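Local coordinates for protein beta-lactamase II (Erythrobacter litoralis, PDB 6V72) that probably hydrolyses the amide bond of beta-lactam antibiotics as a zinc-dependent class B metallo-beta-lactamase, at residues M185-D190 with E236-L241. Sequence-based numbering, arbitrary orientation.
Sequences MIKAGD and ERTLDL. With CA (calcium ion), chain B.
Thr238 OG1 is gripped by two hydrogen bonds: it accepts the backbone N-H of Lys187, with OG1 and N 2.9 Å apart and an N-H...O angle of 163°, and it is bonded to the carbonyl oxygen of Ala234 one turn earlier in its own helix. In this alpha-beta/beta-alpha metallo-beta-lactamase fold the bond ties the C-terminal helix 233-243 to the loop after strand 179-181, just past Cys184, a zinc ligand of this enzyme, although no zinc is bound to this chain here. The threonine torsion sorts its two branches, OG1 lying beside the backbone N (chi1 -58°) to meet the loop, while CG2, anti to that N, comes within 3.3 Å of the Met185 carbonyl oxygen. Tyr205 of helix 205-215 bonds to the same carbonyl, and Ile186 crosses Thr238 at about a right angle on its way to Phe212. The Lys187 backbone N serves the helix, while its side chain runs toward the zinc ligand His165, its amine bonding to the carbonyl of Cys184. One residue earlier in the helix, Arg237 folds back over the loop: CB and CG, with CG anti to the backbone N, lie along the carbonyl oxygens of Ala188 and Gly189, and bends at chi2 (61°) and chi3 then turn the guanidinium back over Gly189 O. Phe46 of the second subunit packs on this arginine, while on the helix Asp240 OD1 binds calcium at 2.3 Å together with Glu243. NH2 of Arg237 finds its hydrogen bond at the Ala191 carbonyl, and Gly189 O sits over the centre of one guanidinium face, 3.4 Å from Arg237 CZ.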
loop_
_atom_site.group_PDB
_atom_site.type_symbol
_atom_site.label_atom_id
_atom_site.label_comp_id
_atom_site.label_asym_id
_atom_site.label_seq_id
_atom_site.Cartn_x
_atom_site.Cartn_y
_atom_site.Cartn_z
HETATM N N MSE A 185 -12.912 2.006 0.843
HETATM C CA MSE A 185 -12.758 1.652 -0.544
HETATM C C MSE A 185 -12.351 2.854 -1.401
HETATM O O MSE A 185 -11.609 2.709 -2.373
HETATM C CB MSE A 185 -14.062 1.046 -1.020
HETATM C CG MSE A 185 -14.226 0.891 -2.481
HETATM SE SE MSE A 185 -15.979 0.072 -2.647
HETATM C CE MSE A 185 -16.479 -0.108 -0.772
ATOM N N ILE A 186 -12.836 4.041 -1.025
ATOM C CA ILE A 186 -12.626 5.264 -1.795
ATOM C C ILE A 186 -11.463 6.024 -1.188
ATOM O O ILE A 186 -11.383 6.184 0.047
ATOM C CB ILE A 186 -13.907 6.122 -1.826
ATOM C CG1 ILE A 186 -15.049 5.338 -2.483
ATOM C CG2 ILE A 186 -13.685 7.456 -2.572
ATOM C CD1 ILE A 186 -14.824 5.023 -3.976
ATOM N N LYS A 187 -10.545 6.456 -2.052
ATOM C CA LYS A 187 -9.359 7.218 -1.699
ATOM C C LYS A 187 -9.446 8.609 -2.301
ATOM O O LYS A 187 -10.298 8.893 -3.148
ATOM C CB LYS A 187 -8.088 6.543 -2.217
ATOM C CG LYS A 187 -7.933 5.098 -1.887
ATOM C CD LYS A 187 -8.150 4.798 -0.426
ATOM C CE LYS A 187 -7.700 3.387 -0.177
ATOM N NZ LYS A 187 -8.178 2.859 1.114
ATOM N N ALA A 188 -8.479 9.441 -1.927
ATOM C CA ALA A 188 -8.546 10.858 -2.261
ATOM C C ALA A 188 -8.361 11.072 -3.759
ATOM O O ALA A 188 -7.747 10.258 -4.450
ATOM C CB ALA A 188 -7.477 11.637 -1.495
ATOM N N GLY A 189 -8.910 12.190 -4.248
ATOM C CA GLY A 189 -8.799 12.561 -5.652
ATOM C C GLY A 189 -7.389 12.774 -6.147
ATOM O O GLY A 189 -7.163 12.800 -7.367
ATOM N N ASP A 190 -6.429 12.933 -5.238
ATOM C CA ASP A 190 -5.034 13.086 -5.616
ATOM C C ASP A 190 -4.191 11.916 -5.130
ATOM O O ASP A 190 -2.960 12.002 -5.118
ATOM C CB ASP A 190 -4.478 14.419 -5.113
ATOM C CG ASP A 190 -4.433 14.523 -3.591
ATOM O OD1 ASP A 190 -4.947 13.633 -2.881
ATOM O OD2 ASP A 190 -3.870 15.535 -3.094
ATOM N N GLU A 236 -13.254 9.060 -9.282
ATOM C CA GLU A 236 -12.536 8.942 -10.550
ATOM C C GLU A 236 -11.119 8.431 -10.337
ATOM O O GLU A 236 -10.654 7.537 -11.060
ATOM C CB GLU A 236 -12.510 10.293 -11.261
ATOM C CG GLU A 236 -11.714 10.290 -12.561
ATOM C CD GLU A 236 -11.461 11.690 -13.106
ATOM O OE1 GLU A 236 -12.444 12.405 -13.401
ATOM O OE2 GLU A 236 -10.274 12.079 -13.229
ATOM N N ARG A 237 -10.409 8.999 -9.356
ATOM C CA ARG A 237 -9.046 8.563 -9.105
ATOM C C ARG A 237 -9.019 7.152 -8.551
ATOM O O ARG A 237 -8.185 6.349 -8.968
ATOM C CB ARG A 237 -8.331 9.527 -8.155
ATOM C CG ARG A 237 -6.933 9.088 -7.750
ATOM C CD ARG A 237 -5.974 8.953 -8.932
ATOM N NE ARG A 237 -5.903 10.146 -9.770
ATOM C CZ ARG A 237 -5.080 11.175 -9.547
ATOM N NH1 ARG A 237 -5.076 12.228 -10.373
ATOM N NH2 ARG A 237 -4.263 11.163 -8.491
ATOM N N THR A 238 -9.896 6.839 -7.586
ATOM C CA THR A 238 -9.919 5.483 -7.052
ATOM C C THR A 238 -10.159 4.461 -8.159
ATOM O O THR A 238 -9.489 3.424 -8.209
ATOM C CB THR A 238 -10.986 5.350 -5.959
ATOM O OG1 THR A 238 -10.694 6.305 -4.922
ATOM C CG2 THR A 238 -10.985 3.904 -5.392
ATOM N N LEU A 239 -11.108 4.750 -9.054
ATOM C CA LEU A 239 -11.393 3.864 -10.178
ATOM C C LEU A 239 -10.166 3.700 -11.071
ATOM O O LEU A 239 -9.811 2.580 -11.466
ATOM C CB LEU A 239 -12.562 4.438 -10.989
ATOM C CG LEU A 239 -13.009 3.594 -12.173
ATOM C CD1 LEU A 239 -13.246 2.121 -11.761
ATOM C CD2 LEU A 239 -14.255 4.207 -12.764
ATOM N N ASP A 240 -9.506 4.811 -11.400
ATOM C CA ASP A 240 -8.313 4.715 -12.239
ATOM C C ASP A 240 -7.256 3.829 -11.583
ATOM O O ASP A 240 -6.625 2.992 -12.247
ATOM C CB ASP A 240 -7.728 6.103 -12.493
ATOM C CG ASP A 240 -8.188 6.731 -13.818
ATOM O OD1 ASP A 240 -8.541 5.994 -14.777
ATOM O OD2 ASP A 240 -8.160 7.978 -13.902
ATOM N N LEU A 241 -7.029 4.012 -10.279
ATOM C CA LEU A 241 -6.042 3.180 -9.596
ATOM C C LEU A 241 -6.465 1.717 -9.601
ATOM O O LEU A 241 -5.635 0.819 -9.801
ATOM C CB LEU A 241 -5.843 3.660 -8.156
ATOM C CG LEU A 241 -5.184 5.023 -8.007
ATOM C CD1 LEU A 241 -5.282 5.482 -6.551
ATOM C CD2 LEU A 241 -3.718 4.947 -8.471
HETATM CA CA CA B . -8.252 4.269 -16.322
HETATM O O HOH W 1 -6.490 3.443 -14.882
#